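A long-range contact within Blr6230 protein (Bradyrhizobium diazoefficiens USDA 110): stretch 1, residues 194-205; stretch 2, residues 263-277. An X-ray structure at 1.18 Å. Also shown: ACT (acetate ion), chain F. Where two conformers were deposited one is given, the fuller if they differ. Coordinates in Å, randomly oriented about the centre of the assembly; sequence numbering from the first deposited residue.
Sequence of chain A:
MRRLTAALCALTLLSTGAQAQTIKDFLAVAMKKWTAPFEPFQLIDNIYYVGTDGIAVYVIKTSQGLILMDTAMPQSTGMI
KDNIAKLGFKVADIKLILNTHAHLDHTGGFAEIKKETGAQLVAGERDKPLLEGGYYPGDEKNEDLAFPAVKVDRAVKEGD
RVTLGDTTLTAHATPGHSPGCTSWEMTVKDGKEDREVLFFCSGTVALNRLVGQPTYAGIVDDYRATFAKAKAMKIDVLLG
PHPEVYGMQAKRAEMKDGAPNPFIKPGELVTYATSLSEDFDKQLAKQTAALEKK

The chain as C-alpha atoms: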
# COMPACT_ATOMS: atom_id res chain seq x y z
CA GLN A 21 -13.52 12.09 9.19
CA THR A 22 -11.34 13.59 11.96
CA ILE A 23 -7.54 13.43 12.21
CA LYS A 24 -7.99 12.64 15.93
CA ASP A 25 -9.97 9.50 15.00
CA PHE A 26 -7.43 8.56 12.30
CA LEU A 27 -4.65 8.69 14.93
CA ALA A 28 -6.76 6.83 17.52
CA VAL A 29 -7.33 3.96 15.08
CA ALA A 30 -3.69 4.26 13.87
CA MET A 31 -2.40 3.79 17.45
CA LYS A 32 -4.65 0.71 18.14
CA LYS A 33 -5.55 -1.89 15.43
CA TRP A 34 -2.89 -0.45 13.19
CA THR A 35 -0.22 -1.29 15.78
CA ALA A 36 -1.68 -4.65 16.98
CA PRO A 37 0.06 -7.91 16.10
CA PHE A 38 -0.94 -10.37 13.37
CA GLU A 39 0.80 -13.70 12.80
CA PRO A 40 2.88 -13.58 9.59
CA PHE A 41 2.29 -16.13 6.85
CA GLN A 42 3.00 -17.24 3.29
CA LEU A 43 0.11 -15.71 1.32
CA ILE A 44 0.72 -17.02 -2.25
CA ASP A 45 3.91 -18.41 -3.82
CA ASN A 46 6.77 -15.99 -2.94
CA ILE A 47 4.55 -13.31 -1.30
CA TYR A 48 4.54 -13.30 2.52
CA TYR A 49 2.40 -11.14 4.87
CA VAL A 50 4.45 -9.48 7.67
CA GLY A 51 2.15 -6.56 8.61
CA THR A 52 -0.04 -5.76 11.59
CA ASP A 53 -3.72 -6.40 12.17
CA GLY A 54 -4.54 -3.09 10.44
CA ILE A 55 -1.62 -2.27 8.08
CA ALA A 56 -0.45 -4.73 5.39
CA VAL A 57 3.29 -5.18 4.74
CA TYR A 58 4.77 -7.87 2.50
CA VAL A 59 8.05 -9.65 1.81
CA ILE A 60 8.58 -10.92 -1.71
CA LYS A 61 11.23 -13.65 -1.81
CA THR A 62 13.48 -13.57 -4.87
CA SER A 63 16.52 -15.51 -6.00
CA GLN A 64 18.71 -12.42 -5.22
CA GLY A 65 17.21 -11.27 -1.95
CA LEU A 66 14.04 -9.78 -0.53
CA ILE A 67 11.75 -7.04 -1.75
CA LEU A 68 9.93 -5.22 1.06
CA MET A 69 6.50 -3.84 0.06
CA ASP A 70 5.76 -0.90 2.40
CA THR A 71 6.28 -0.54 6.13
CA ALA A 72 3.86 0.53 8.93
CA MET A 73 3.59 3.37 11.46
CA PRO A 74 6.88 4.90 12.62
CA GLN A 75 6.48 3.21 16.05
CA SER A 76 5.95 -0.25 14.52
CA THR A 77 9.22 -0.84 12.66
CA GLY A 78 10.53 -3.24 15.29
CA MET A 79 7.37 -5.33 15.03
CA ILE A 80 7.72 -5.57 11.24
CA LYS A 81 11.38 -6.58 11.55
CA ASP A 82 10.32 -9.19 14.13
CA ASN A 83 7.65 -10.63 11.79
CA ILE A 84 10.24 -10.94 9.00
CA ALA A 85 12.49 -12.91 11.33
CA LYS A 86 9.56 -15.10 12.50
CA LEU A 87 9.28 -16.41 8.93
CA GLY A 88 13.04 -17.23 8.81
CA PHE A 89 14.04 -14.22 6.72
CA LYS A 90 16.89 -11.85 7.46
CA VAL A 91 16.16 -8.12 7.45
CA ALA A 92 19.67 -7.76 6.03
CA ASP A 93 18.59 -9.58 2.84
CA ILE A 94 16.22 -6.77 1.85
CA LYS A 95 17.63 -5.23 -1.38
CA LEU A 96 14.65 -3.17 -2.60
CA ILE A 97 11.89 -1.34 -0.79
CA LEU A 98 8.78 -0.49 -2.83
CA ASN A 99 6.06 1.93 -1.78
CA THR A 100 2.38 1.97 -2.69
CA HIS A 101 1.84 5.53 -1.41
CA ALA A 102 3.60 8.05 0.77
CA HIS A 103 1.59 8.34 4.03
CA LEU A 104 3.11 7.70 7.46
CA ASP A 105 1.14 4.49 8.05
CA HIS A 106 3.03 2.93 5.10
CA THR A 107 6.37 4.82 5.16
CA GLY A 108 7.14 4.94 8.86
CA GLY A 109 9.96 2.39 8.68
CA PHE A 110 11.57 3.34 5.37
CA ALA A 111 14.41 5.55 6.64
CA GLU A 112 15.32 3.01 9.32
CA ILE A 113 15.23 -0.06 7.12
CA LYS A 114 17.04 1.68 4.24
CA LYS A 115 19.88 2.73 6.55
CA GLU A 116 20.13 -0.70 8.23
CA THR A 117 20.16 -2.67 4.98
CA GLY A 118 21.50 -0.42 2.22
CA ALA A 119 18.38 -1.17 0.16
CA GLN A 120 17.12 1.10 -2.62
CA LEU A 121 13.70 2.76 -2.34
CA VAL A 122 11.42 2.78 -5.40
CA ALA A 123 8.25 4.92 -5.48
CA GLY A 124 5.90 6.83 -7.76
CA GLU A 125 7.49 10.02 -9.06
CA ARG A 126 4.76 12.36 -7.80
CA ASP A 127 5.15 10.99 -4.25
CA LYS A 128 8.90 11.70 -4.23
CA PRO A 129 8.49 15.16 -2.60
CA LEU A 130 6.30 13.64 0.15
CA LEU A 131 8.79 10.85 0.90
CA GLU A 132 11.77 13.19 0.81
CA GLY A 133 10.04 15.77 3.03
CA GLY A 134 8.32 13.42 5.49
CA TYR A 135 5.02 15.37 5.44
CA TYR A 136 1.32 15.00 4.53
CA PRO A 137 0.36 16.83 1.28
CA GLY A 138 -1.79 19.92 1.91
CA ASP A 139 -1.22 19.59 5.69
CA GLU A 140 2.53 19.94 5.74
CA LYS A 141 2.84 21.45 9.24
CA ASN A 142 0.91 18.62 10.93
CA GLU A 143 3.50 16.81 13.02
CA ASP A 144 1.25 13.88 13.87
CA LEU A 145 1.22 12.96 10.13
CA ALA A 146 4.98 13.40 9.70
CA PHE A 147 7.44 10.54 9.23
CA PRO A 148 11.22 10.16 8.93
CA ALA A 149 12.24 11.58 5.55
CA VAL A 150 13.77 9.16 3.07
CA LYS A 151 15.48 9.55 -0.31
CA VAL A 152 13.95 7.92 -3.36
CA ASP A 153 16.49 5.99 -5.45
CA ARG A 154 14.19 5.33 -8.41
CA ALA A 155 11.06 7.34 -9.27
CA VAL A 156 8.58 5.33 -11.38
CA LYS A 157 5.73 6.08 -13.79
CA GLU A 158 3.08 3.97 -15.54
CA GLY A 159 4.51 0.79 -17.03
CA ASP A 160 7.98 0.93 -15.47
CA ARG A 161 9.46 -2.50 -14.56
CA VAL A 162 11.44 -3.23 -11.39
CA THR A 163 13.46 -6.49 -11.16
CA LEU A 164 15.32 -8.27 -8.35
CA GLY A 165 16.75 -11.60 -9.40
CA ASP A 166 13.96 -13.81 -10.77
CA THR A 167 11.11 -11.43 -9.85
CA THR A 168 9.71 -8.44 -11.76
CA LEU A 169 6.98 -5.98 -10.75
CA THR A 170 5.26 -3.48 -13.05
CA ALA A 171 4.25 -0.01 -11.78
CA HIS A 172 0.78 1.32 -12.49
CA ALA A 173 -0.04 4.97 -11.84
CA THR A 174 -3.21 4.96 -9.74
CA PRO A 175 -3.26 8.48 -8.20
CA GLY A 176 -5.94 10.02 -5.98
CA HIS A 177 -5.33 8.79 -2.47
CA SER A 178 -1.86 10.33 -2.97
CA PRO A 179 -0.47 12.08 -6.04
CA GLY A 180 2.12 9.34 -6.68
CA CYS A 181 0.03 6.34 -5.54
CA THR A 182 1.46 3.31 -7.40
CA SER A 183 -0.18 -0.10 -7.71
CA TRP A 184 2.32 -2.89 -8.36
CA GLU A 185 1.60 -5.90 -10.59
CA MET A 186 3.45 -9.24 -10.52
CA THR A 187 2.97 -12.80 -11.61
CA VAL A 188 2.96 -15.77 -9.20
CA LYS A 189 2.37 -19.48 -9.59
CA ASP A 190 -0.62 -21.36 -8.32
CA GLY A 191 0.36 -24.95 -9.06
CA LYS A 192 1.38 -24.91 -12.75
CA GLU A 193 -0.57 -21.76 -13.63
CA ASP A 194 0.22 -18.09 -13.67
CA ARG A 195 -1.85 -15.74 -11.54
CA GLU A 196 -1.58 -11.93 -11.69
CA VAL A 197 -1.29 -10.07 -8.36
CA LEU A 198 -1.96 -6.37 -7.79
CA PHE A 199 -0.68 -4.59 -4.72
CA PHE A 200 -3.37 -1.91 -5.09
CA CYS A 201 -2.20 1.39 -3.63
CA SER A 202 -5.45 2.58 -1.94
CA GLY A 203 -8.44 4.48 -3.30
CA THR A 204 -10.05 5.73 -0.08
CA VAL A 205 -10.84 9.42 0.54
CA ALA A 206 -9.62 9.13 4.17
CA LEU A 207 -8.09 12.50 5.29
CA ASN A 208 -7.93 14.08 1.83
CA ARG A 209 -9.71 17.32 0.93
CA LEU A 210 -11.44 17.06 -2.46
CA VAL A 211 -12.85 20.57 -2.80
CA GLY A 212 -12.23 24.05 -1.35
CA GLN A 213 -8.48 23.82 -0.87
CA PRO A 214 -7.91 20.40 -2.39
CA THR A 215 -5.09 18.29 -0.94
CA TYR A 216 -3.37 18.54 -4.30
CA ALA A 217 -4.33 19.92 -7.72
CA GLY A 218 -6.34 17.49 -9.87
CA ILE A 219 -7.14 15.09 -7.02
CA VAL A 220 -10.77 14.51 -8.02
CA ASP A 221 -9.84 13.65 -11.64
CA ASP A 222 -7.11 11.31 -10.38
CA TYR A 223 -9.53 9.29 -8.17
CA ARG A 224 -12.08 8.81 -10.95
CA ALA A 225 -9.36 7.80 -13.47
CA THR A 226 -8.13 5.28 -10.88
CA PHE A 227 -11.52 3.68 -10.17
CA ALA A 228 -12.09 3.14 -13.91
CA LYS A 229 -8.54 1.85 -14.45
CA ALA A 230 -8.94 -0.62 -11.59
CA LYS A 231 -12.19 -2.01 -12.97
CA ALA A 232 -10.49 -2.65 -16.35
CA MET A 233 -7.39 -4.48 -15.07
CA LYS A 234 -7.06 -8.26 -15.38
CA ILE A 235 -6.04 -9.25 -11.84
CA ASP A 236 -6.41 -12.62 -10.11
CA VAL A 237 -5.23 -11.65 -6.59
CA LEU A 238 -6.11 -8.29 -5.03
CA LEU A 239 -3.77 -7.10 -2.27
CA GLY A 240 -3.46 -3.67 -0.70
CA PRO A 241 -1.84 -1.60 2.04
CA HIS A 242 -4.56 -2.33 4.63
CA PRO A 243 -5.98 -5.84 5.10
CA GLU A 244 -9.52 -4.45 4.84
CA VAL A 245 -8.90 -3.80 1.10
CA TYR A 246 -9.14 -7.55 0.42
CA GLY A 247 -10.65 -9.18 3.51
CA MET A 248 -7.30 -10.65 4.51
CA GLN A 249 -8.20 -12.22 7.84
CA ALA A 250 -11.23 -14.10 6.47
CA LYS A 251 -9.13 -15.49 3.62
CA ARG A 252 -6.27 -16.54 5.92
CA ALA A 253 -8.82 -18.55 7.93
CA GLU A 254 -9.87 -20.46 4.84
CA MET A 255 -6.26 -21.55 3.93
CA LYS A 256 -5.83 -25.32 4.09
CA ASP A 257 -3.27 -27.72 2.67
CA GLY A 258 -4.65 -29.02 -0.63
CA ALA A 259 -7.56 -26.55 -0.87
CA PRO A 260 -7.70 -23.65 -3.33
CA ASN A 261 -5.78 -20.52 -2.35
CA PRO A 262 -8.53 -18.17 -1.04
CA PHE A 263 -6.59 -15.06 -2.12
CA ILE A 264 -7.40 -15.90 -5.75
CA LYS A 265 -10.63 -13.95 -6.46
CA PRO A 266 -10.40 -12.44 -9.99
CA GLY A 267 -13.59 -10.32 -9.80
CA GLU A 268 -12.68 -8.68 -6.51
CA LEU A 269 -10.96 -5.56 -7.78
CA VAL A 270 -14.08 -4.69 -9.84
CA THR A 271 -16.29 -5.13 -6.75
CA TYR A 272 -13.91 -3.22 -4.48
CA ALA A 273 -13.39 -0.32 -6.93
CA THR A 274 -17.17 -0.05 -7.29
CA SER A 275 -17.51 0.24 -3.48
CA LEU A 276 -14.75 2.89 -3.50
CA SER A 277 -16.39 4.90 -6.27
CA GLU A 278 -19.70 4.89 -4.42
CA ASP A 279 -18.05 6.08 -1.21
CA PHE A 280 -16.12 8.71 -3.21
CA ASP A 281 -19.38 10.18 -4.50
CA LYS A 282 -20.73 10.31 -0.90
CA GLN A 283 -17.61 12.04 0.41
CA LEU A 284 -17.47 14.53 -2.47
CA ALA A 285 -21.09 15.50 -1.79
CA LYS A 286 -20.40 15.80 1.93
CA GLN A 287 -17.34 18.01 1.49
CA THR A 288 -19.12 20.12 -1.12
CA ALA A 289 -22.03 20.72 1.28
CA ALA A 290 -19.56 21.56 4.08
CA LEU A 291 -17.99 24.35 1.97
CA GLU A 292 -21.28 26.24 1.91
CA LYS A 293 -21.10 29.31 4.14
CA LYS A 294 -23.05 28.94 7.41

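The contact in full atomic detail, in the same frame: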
# COMPACT_ATOMS: atom_id res chain seq x y z
N ASP A 194 -0.02 -19.48 -14.04
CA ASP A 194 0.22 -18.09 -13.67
C ASP A 194 -1.03 -17.46 -13.06
O ASP A 194 -2.13 -17.66 -13.55
CB ASP A 194 0.58 -17.27 -14.92
CG ASP A 194 1.98 -17.52 -15.45
OD1 ASP A 194 2.78 -18.28 -14.87
OD2 ASP A 194 2.26 -16.89 -16.50
N ARG A 195 -0.82 -16.62 -12.06
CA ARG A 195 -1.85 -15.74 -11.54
C ARG A 195 -1.26 -14.34 -11.36
O ARG A 195 -0.11 -14.19 -10.92
CB ARG A 195 -2.36 -16.25 -10.19
CG ARG A 195 -3.11 -17.57 -10.26
CD ARG A 195 -4.46 -17.37 -10.91
NE ARG A 195 -5.26 -18.58 -10.97
CZ ARG A 195 -6.54 -18.61 -11.31
NH1 ARG A 195 -7.19 -17.49 -11.62
NH2 ARG A 195 -7.19 -19.76 -11.32
N GLU A 196 -2.03 -13.33 -11.74
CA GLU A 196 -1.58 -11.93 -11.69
C GLU A 196 -2.03 -11.30 -10.37
O GLU A 196 -3.23 -11.30 -10.04
CB GLU A 196 -2.09 -11.17 -12.90
CG GLU A 196 -1.88 -11.92 -14.23
CD GLU A 196 -0.48 -12.53 -14.46
OE1 GLU A 196 0.51 -11.89 -14.05
OE2 GLU A 196 -0.35 -13.64 -15.06
N VAL A 197 -1.08 -10.72 -9.66
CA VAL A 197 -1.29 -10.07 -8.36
C VAL A 197 -1.21 -8.56 -8.55
O VAL A 197 -0.31 -8.09 -9.25
CB VAL A 197 -0.21 -10.53 -7.36
CG1 VAL A 197 -0.38 -9.84 -6.01
CG2 VAL A 197 -0.18 -12.05 -7.21
N LEU A 198 -2.11 -7.82 -7.90
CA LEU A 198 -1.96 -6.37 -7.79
C LEU A 198 -1.87 -5.98 -6.35
O LEU A 198 -2.81 -6.19 -5.58
CB LEU A 198 -3.11 -5.61 -8.46
CG LEU A 198 -2.88 -4.11 -8.65
CD1 LEU A 198 -1.84 -3.86 -9.72
CD2 LEU A 198 -4.17 -3.39 -8.95
N PHE A 199 -0.75 -5.33 -5.98
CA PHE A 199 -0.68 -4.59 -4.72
C PHE A 199 -1.31 -3.22 -5.02
O PHE A 199 -0.64 -2.29 -5.48
CB PHE A 199 0.77 -4.43 -4.27
CG PHE A 199 1.48 -5.73 -3.99
CD1 PHE A 199 2.18 -6.42 -5.00
CD2 PHE A 199 1.52 -6.26 -2.71
CE1 PHE A 199 2.87 -7.58 -4.71
CE2 PHE A 199 2.19 -7.42 -2.43
CZ PHE A 199 2.86 -8.09 -3.44
N PHE A 200 -2.62 -3.13 -4.82
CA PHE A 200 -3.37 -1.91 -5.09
C PHE A 200 -2.94 -0.86 -4.06
O PHE A 200 -2.75 -1.17 -2.90
CB PHE A 200 -4.87 -2.22 -5.02
CG PHE A 200 -5.75 -1.01 -5.25
CD1 PHE A 200 -5.71 -0.36 -6.46
CD2 PHE A 200 -6.61 -0.53 -4.25
CE1 PHE A 200 -6.51 0.75 -6.70
CE2 PHE A 200 -7.38 0.60 -4.47
CZ PHE A 200 -7.35 1.24 -5.70
N CYS A 201 -2.81 0.39 -4.50
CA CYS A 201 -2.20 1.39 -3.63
C CYS A 201 -3.06 2.01 -2.59
O CYS A 201 -2.50 2.64 -1.69
CB CYS A 201 -1.54 2.48 -4.48
SG CYS A 201 -2.66 3.65 -5.20
N SER A 202 -4.37 1.91 -2.74
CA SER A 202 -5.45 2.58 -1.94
C SER A 202 -6.23 3.53 -2.81
O SER A 202 -5.62 4.33 -3.53
CB SER A 202 -5.02 3.41 -0.73
OG SER A 202 -6.18 4.04 -0.20
N GLY A 203 -7.55 3.51 -2.66
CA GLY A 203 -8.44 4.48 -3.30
C GLY A 203 -9.45 5.12 -2.36
O GLY A 203 -10.49 5.60 -2.83
N THR A 204 -9.16 5.14 -1.06
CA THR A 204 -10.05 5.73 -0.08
C THR A 204 -9.89 7.26 -0.06
O THR A 204 -8.81 7.77 -0.39
CB THR A 204 -9.78 5.20 1.33
OG1 THR A 204 -8.46 5.56 1.68
CG2 THR A 204 -9.97 3.67 1.42
N VAL A 205 -10.94 7.98 0.33
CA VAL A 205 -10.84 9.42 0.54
C VAL A 205 -10.05 9.74 1.81
O VAL A 205 -9.17 10.62 1.79
CB VAL A 205 -12.23 10.06 0.55
CG1 VAL A 205 -12.14 11.53 0.92
CG2 VAL A 205 -12.87 9.92 -0.83
N PHE A 263 -6.95 -16.40 -1.64
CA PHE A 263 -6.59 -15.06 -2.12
C PHE A 263 -6.80 -14.87 -3.62
O PHE A 263 -6.77 -13.75 -4.12
CB PHE A 263 -5.16 -14.70 -1.68
CG PHE A 263 -5.03 -14.57 -0.18
CD1 PHE A 263 -5.31 -13.36 0.44
CD2 PHE A 263 -4.66 -15.64 0.62
CE1 PHE A 263 -5.27 -13.25 1.81
CE2 PHE A 263 -4.60 -15.53 2.00
CZ PHE A 263 -4.91 -14.33 2.60
N ILE A 264 -7.06 -15.97 -4.34
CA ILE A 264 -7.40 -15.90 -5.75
C ILE A 264 -8.90 -15.63 -5.88
O ILE A 264 -9.73 -16.51 -5.62
CB ILE A 264 -7.03 -17.20 -6.49
CG1 ILE A 264 -5.51 -17.48 -6.40
CG2 ILE A 264 -7.50 -17.15 -7.94
CD1 ILE A 264 -5.09 -18.87 -6.86
N LYS A 265 -9.25 -14.41 -6.31
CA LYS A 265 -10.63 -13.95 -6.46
C LYS A 265 -10.61 -12.91 -7.60
O LYS A 265 -10.50 -11.71 -7.35
CB LYS A 265 -11.19 -13.42 -5.14
CG LYS A 265 -12.68 -13.16 -5.07
CD LYS A 265 -13.05 -12.86 -3.62
CE LYS A 265 -14.50 -12.46 -3.44
N PRO A 266 -10.67 -13.37 -8.86
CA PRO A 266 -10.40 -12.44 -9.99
C PRO A 266 -11.40 -11.31 -10.24
O PRO A 266 -11.06 -10.35 -10.94
CB PRO A 266 -10.28 -13.38 -11.21
CG PRO A 266 -9.92 -14.71 -10.62
CD PRO A 266 -10.67 -14.77 -9.32
N GLY A 267 -12.60 -11.41 -9.68
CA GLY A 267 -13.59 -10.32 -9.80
C GLY A 267 -13.53 -9.30 -8.67
O GLY A 267 -14.31 -8.33 -8.65
N GLU A 268 -12.62 -9.48 -7.73
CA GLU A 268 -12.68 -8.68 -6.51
C GLU A 268 -12.30 -7.23 -6.70
O GLU A 268 -12.89 -6.37 -6.05
CB GLU A 268 -11.77 -9.29 -5.45
CG GLU A 268 -11.99 -8.67 -4.08
CD GLU A 268 -11.21 -9.34 -2.98
OE1 GLU A 268 -10.53 -10.35 -3.27
OE2 GLU A 268 -11.31 -8.88 -1.81
N LEU A 269 -11.35 -6.94 -7.58
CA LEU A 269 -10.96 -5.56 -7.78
C LEU A 269 -12.12 -4.76 -8.41
O LEU A 269 -12.34 -3.62 -8.03
CB LEU A 269 -9.67 -5.48 -8.58
CG LEU A 269 -9.15 -4.09 -8.91
CD1 LEU A 269 -9.01 -3.23 -7.67
CD2 LEU A 269 -7.83 -4.20 -9.67
N VAL A 270 -12.89 -5.36 -9.32
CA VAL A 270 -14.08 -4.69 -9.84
C VAL A 270 -15.06 -4.38 -8.71
O VAL A 270 -15.57 -3.25 -8.62
CB VAL A 270 -14.78 -5.54 -10.91
CG1 VAL A 270 -16.14 -4.94 -11.26
CG2 VAL A 270 -13.93 -5.63 -12.15
N THR A 271 -15.36 -5.34 -7.86
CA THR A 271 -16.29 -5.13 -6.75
C THR A 271 -15.77 -4.05 -5.78
O THR A 271 -16.52 -3.15 -5.34
CB THR A 271 -16.55 -6.43 -5.99
OG1 THR A 271 -17.06 -7.40 -6.90
CG2 THR A 271 -17.53 -6.25 -4.83
N TYR A 272 -14.50 -4.15 -5.45
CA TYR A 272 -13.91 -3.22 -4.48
C TYR A 272 -13.86 -1.79 -5.04
O TYR A 272 -14.24 -0.83 -4.35
CB TYR A 272 -12.52 -3.70 -4.05
CG TYR A 272 -11.93 -2.81 -2.97
CD1 TYR A 272 -12.53 -2.72 -1.71
CD2 TYR A 272 -10.78 -2.07 -3.20
CE1 TYR A 272 -11.99 -1.91 -0.73
CE2 TYR A 272 -10.26 -1.23 -2.24
CZ TYR A 272 -10.86 -1.15 -1.00
OH TYR A 272 -10.34 -0.32 -0.05
N ALA A 273 -13.44 -1.64 -6.30
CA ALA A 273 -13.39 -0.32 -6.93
C ALA A 273 -14.78 0.29 -7.04
O ALA A 273 -14.92 1.52 -6.93
CB ALA A 273 -12.72 -0.37 -8.29
N THR A 274 -15.80 -0.53 -7.28
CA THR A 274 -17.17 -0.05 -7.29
C THR A 274 -17.55 0.49 -5.90
O THR A 274 -18.12 1.58 -5.78
CB THR A 274 -18.14 -1.17 -7.73
OG1 THR A 274 -17.76 -1.64 -9.03
CG2 THR A 274 -19.59 -0.71 -7.77
N SER A 275 -17.23 -0.25 -4.84
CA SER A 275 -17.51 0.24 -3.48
C SER A 275 -16.76 1.55 -3.21
O SER A 275 -17.31 2.46 -2.59
CB SER A 275 -17.13 -0.79 -2.44
OG SER A 275 -17.83 -1.99 -2.61
N LEU A 276 -15.50 1.64 -3.64
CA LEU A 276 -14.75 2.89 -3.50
C LEU A 276 -15.34 4.07 -4.24
O LEU A 276 -15.37 5.19 -3.72
CB LEU A 276 -13.31 2.71 -3.99
CG LEU A 276 -12.38 1.85 -3.15
CD1 LEU A 276 -11.06 1.72 -3.88
CD2 LEU A 276 -12.18 2.43 -1.76
N SER A 277 -15.81 3.83 -5.46
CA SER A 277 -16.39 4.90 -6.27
C SER A 277 -17.69 5.43 -5.63
O SER A 277 -17.97 6.65 -5.61
CB SER A 277 -16.65 4.38 -7.68
OG SER A 277 -17.11 5.41 -8.53
C ACT F . -5.60 4.17 3.31
O ACT F . -6.46 3.94 2.45
OXT ACT F . -4.38 3.91 3.10
CH3 ACT F . -6.06 4.74 4.62
O HOH W 1 -8.29 1.39 -0.79
O HOH W 2 -13.16 6.37 -2.36

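No direct hydrogen bond joins the two stretches; side-chain shape and two waters hold them together. Arg-195 and Leu-198 on the strand, then Phe-200 in the loop beyond it, turn toward the second stretch, whose helix answers with Leu-269, Tyr-272 and Leu-276, spaced three or four residues apart so that they share one face.

Leu-276 is the chief bump. Its CD1 lies 3.9 Å from CE2 of Phe-200, and its CD2 lies 3.7 Å from O of Gly-203 and 4.1 Å from CG2 of Thr-204. The hollow it fills depends on glycine: a CB on Gly-203 would sit 2.9 Å from Leu-276 CD1, a clash. Beside it, Phe-200 CE2 meets the edge of the Tyr-272 ring, 4.1 Å from CE2, while Leu-198 CD2 packs against Leu-269 CD2 at 3.8 Å, branched tips suited to a buried, apolar seam.

At the far end, Arg-195 lays its flat guanidinium against Ile-264, NH1 standing 3.7 Å from CG2, which lies over one face; a planar cation can pack this way while NH1 hydrogen-bonds elsewhere in the structure.

Water serves the polar atoms. Water 1 links Gly-203 N (2.9 Å) to Tyr-272 OH (2.8 Å), and water 2 donates to Gly-203 O (2.8 Å) and Leu-276 O (2.9 Å).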